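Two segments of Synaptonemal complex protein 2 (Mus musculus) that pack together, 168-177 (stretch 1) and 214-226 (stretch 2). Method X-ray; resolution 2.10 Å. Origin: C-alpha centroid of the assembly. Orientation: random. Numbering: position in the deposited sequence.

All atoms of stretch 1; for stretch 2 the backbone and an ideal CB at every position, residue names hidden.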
# COMPACT_ATOMS: atom_id res chain seq x y z
N ASN A 168 6.71 -7.19 4.54
CA ASN A 168 6.85 -7.08 3.09
C ASN A 168 6.45 -5.69 2.61
O ASN A 168 5.45 -5.12 3.06
CB ASN A 168 5.98 -8.11 2.39
CG ASN A 168 6.00 -7.94 0.89
OD1 ASN A 168 5.08 -7.37 0.30
ND2 ASN A 168 7.08 -8.39 0.26
N PHE A 169 7.21 -5.16 1.63
CA PHE A 169 7.01 -3.77 1.22
C PHE A 169 5.62 -3.54 0.65
O PHE A 169 5.07 -2.44 0.80
CB PHE A 169 8.07 -3.33 0.20
CG PHE A 169 7.90 -3.93 -1.18
CD1 PHE A 169 8.39 -5.20 -1.46
CD2 PHE A 169 7.26 -3.22 -2.19
CE1 PHE A 169 8.26 -5.76 -2.74
CE2 PHE A 169 7.13 -3.75 -3.47
CZ PHE A 169 7.62 -5.04 -3.75
N CYS A 170 5.02 -4.55 -0.01
CA CYS A 170 3.69 -4.35 -0.60
C CYS A 170 2.63 -4.15 0.48
O CYS A 170 1.64 -3.44 0.25
CB CYS A 170 3.30 -5.54 -1.48
SG CYS A 170 4.36 -5.84 -2.92
N ILE A 171 2.79 -4.80 1.63
CA ILE A 171 1.84 -4.58 2.72
C ILE A 171 2.03 -3.18 3.30
O ILE A 171 1.06 -2.45 3.54
CB ILE A 171 2.02 -5.67 3.79
CG1 ILE A 171 1.62 -7.02 3.20
CG2 ILE A 171 1.23 -5.33 5.05
CD1 ILE A 171 1.95 -8.17 4.12
N GLN A 172 3.27 -2.78 3.50
CA GLN A 172 3.51 -1.42 3.99
C GLN A 172 2.97 -0.40 3.00
O GLN A 172 2.36 0.59 3.42
CB GLN A 172 4.99 -1.21 4.26
CG GLN A 172 5.53 -2.16 5.32
CD GLN A 172 7.03 -2.12 5.43
OE1 GLN A 172 7.72 -1.93 4.43
NE2 GLN A 172 7.56 -2.30 6.64
N GLN A 173 3.17 -0.62 1.69
CA GLN A 173 2.69 0.35 0.71
C GLN A 173 1.17 0.48 0.76
O GLN A 173 0.62 1.59 0.66
CB GLN A 173 3.14 -0.05 -0.71
CG GLN A 173 4.63 0.15 -0.97
CD GLN A 173 5.11 -0.43 -2.32
OE1 GLN A 173 4.36 -1.12 -3.02
NE2 GLN A 173 6.37 -0.13 -2.67
N GLU A 174 0.47 -0.65 0.91
CA GLU A 174 -0.98 -0.63 1.00
C GLU A 174 -1.45 0.11 2.26
O GLU A 174 -2.37 0.93 2.21
CB GLU A 174 -1.50 -2.07 0.97
CG GLU A 174 -2.95 -2.25 1.39
CD GLU A 174 -3.90 -1.55 0.46
OE1 GLU A 174 -3.49 -1.22 -0.68
OE2 GLU A 174 -5.06 -1.30 0.87
N ALA A 175 -0.81 -0.18 3.40
CA ALA A 175 -1.23 0.46 4.65
C ALA A 175 -0.91 1.95 4.65
O ALA A 175 -1.73 2.78 5.06
CB ALA A 175 -0.54 -0.22 5.83
N LEU A 176 0.30 2.31 4.19
CA LEU A 176 0.71 3.70 4.18
C LEU A 176 -0.22 4.54 3.30
O LEU A 176 -0.56 5.68 3.64
CB LEU A 176 2.16 3.79 3.71
CG LEU A 176 2.82 5.16 3.61
CD1 LEU A 176 2.63 5.86 4.93
CD2 LEU A 176 4.32 5.00 3.28
N LYS A 177 -0.67 3.99 2.18
CA LYS A 177 -1.53 4.76 1.29
C LYS A 177 -2.93 4.93 1.87
O LYS A 177 -3.55 5.99 1.73
CB LYS A 177 -1.55 4.10 -0.08
CG LYS A 177 -2.85 4.17 -0.82
CD LYS A 177 -2.71 3.50 -2.20
CE LYS A 177 -2.19 2.07 -2.05
NZ LYS A 177 -1.46 1.57 -3.26
N UNK A 214 14.54 1.80 1.38
CA UNK A 214 14.92 1.21 0.11
C UNK A 214 13.80 1.02 -0.88
O UNK A 214 13.82 0.05 -1.65
CB UNK A 214 15.58 -0.15 0.37
N UNK A 215 12.82 1.92 -0.87
CA UNK A 215 11.70 1.90 -1.81
C UNK A 215 11.21 3.33 -1.97
O UNK A 215 10.80 3.95 -0.99
CB UNK A 215 10.58 0.98 -1.33
N UNK A 216 11.27 3.85 -3.20
CA UNK A 216 10.93 5.26 -3.41
C UNK A 216 9.47 5.55 -3.05
O UNK A 216 9.16 6.59 -2.46
CB UNK A 216 11.19 5.65 -4.86
N UNK A 217 8.55 4.64 -3.41
CA UNK A 217 7.14 4.87 -3.10
C UNK A 217 6.90 4.97 -1.59
O UNK A 217 6.13 5.82 -1.13
CB UNK A 217 6.28 3.75 -3.69
N UNK A 218 7.55 4.12 -0.82
CA UNK A 218 7.42 4.22 0.63
C UNK A 218 8.07 5.49 1.16
O UNK A 218 7.56 6.10 2.10
CB UNK A 218 8.04 2.99 1.30
N UNK A 219 9.20 5.91 0.56
CA UNK A 219 9.83 7.16 0.98
C UNK A 219 8.87 8.33 0.83
O UNK A 219 8.74 9.17 1.74
CB UNK A 219 11.10 7.42 0.17
N UNK A 220 8.18 8.41 -0.31
CA UNK A 220 7.25 9.52 -0.54
C UNK A 220 6.08 9.45 0.43
O UNK A 220 5.69 10.46 1.02
CB UNK A 220 6.74 9.51 -1.98
N UNK A 221 5.50 8.26 0.59
CA UNK A 221 4.34 8.13 1.48
C UNK A 221 4.66 8.50 2.92
O UNK A 221 3.82 9.08 3.62
CB UNK A 221 3.80 6.70 1.43
N UNK A 222 5.85 8.14 3.39
CA UNK A 222 6.25 8.51 4.74
C UNK A 222 6.45 10.01 4.85
O UNK A 222 5.96 10.64 5.79
CB UNK A 222 7.53 7.77 5.14
N UNK A 223 7.21 10.60 3.92
CA UNK A 223 7.33 12.06 3.87
C UNK A 223 5.95 12.69 3.82
O UNK A 223 5.66 13.66 4.55
CB UNK A 223 8.16 12.50 2.66
N UNK A 224 5.08 12.16 2.97
CA UNK A 224 3.73 12.70 2.84
C UNK A 224 2.97 12.58 4.15
O UNK A 224 2.30 13.53 4.57
CB UNK A 224 2.97 11.98 1.72
N UNK A 225 3.07 11.42 4.81
CA UNK A 225 2.39 11.28 6.09
C UNK A 225 2.93 12.28 7.11
O UNK A 225 2.16 12.94 7.82
CB UNK A 225 2.54 9.85 6.62
N UNK A 226 4.26 12.41 7.19
CA UNK A 226 4.86 13.33 8.16
C UNK A 226 4.42 14.76 7.89
O UNK A 226 4.18 15.53 8.83
CB UNK A 226 6.39 13.23 8.12

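The two helices run in roughly the same direction, 29° apart, with their axes 9.9 Å apart at closest approach; Phe-169, Gln-172, Gln-173 and Leu-176 of stretch 1 have CA-to-CB bonds that point toward the partner.

Position 214 lies beyond the reach of stretch 1, and the backbone alone is informative. Its phi of 68° favours glycine, although asparagine or aspartate can adopt it; the residue is Gly-214.

Position 215 immediately precedes the helix with phi/psi of -152/119, an N-cap site suited to aspartate, asparagine, serine or threonine. Its CB points toward stretch 1 and lies 4.6 Å, as an ideal atom, from Gln-173 NE2, a donor that favours an acceptor. Asp-215 meets both demands with one oxygen: Asp-215 OD2 caps the helix by accepting from the backbone N of 218 at 2.9 Å and also accepts from Gln-173 NE2 at 2.8 Å. Water 1 adds a second link, accepting from Gln-173 NE2 and donating to Asp-215 OD1.

At 216 the CB points away, so stretch 1 sets no preference; the residue is Tyr-216.

Position 217 points toward Gln-173, its ideal CB 4.0 Å from Gln-173 NE2, with the amine of Lys-177 farther along. A long polar or acidic chain would suit, and glutamine or glutamate could both extend here. Glu-217 does so with chi1 and chi2 both t, bringing OE2 to 3.7 Å from Gln-173 CB. Its OE2 remains 4.4 Å from Lys-177 NZ, too far for a salt bridge, but water 2 donates to both Glu-217 OE2 and Gln-173 O.

At 218 the CB points sideways, yet Phe-169, Gln-172, Gln-173 and Leu-176 form a hollow beside it. A branched aliphatic chain or methionine could turn into this space. Leu-218 fills it as a knob: CD2 lies 3.6 Å from Gln-173 CG and 3.8 Å from Leu-176 CD2, while CD1 lies 4.2 Å from Phe-169 CB.

Positions 219 and 220 point away and sideways, respectively, without touching stretch 1, which leaves their choice open; they are Gln-219 and Val-220.

Position 221 is the most restrictive. Its CB direction leads straight at Leu-176, and an ideal CB would stand 2.6 Å from Leu-176 CD2, a clash. With Leu-176 as placed, only glycine fits. Gly-221 lets the leucine methyl approach the bare backbone, with Leu-176 CD2 3.5 Å from Gly-221 C.

At 222 the CB is sideways and 4.6 Å from Leu-176 CD2, so an aliphatic residue could line this side of the leucine. Ile-222 does, its CG1 3.8 Å from Leu-176 CD2.

Position 223 is out of reach and unconstrained by stretch 1; it is Val-223. Position 224 points toward stretch 1 but makes no contact, so many residues are possible; it is Glu-224.

At 225 the CB faces Leu-176 CD1 at 4.3 Å, favouring a small apolar group. Ala-225 completes the hole formed with Leu-218, Gly-221 and Ile-222 that receives Leu-176.

Position 226 is again out of reach, and the residue is Leu-226.

Stretch 2 (214-226) GDYELQVGIVEAL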
# COMPACT_ATOMS: atom_id res chain seq x y z
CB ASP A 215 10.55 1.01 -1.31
CG ASP A 215 9.42 0.92 -2.32
OD1 ASP A 215 9.55 0.10 -3.27
OD2 ASP A 215 8.42 1.68 -2.20
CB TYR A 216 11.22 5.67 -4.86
CG TYR A 216 10.99 7.13 -5.05
CD1 TYR A 216 9.79 7.61 -5.52
CD2 TYR A 216 11.96 8.06 -4.67
CE1 TYR A 216 9.57 8.95 -5.66
CE2 TYR A 216 11.74 9.39 -4.79
CZ TYR A 216 10.54 9.83 -5.27
OH TYR A 216 10.30 11.15 -5.41
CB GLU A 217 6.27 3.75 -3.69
CG GLU A 217 4.80 3.82 -3.22
CD GLU A 217 3.87 2.80 -3.91
OE1 GLU A 217 4.20 2.31 -5.01
OE2 GLU A 217 2.80 2.50 -3.35
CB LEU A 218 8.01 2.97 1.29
CG LEU A 218 7.17 1.70 1.17
CD1 LEU A 218 7.98 0.54 1.70
CD2 LEU A 218 5.81 1.81 1.97
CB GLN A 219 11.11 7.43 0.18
CG GLN A 219 12.34 6.62 0.59
CD GLN A 219 13.62 7.06 -0.16
OE1 GLN A 219 13.60 7.20 -1.38
NE2 GLN A 219 14.71 7.28 0.58
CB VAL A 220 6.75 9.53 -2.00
CG1 VAL A 220 5.78 10.71 -2.21
CG2 VAL A 220 7.90 9.57 -2.98
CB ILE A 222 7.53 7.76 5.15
CG1 ILE A 222 7.26 6.27 5.33
CG2 ILE A 222 8.12 8.42 6.42
CD1 ILE A 222 8.52 5.44 5.46
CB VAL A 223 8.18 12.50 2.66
CG1 VAL A 223 8.11 14.02 2.51
CG2 VAL A 223 9.65 12.06 2.79
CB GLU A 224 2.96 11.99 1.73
CG GLU A 224 1.47 12.37 1.69
CD GLU A 224 0.67 11.62 0.63
OE1 GLU A 224 1.28 10.83 -0.13
OE2 GLU A 224 -0.56 11.83 0.56
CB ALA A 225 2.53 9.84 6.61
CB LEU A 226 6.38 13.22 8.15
CG LEU A 226 6.98 11.90 8.68
CD1 LEU A 226 8.48 11.83 8.44
CD2 LEU A 226 6.65 11.64 10.16
O HOH W 1 8.10 -0.49 -5.23
O HOH W 2 2.11 3.37 -0.60
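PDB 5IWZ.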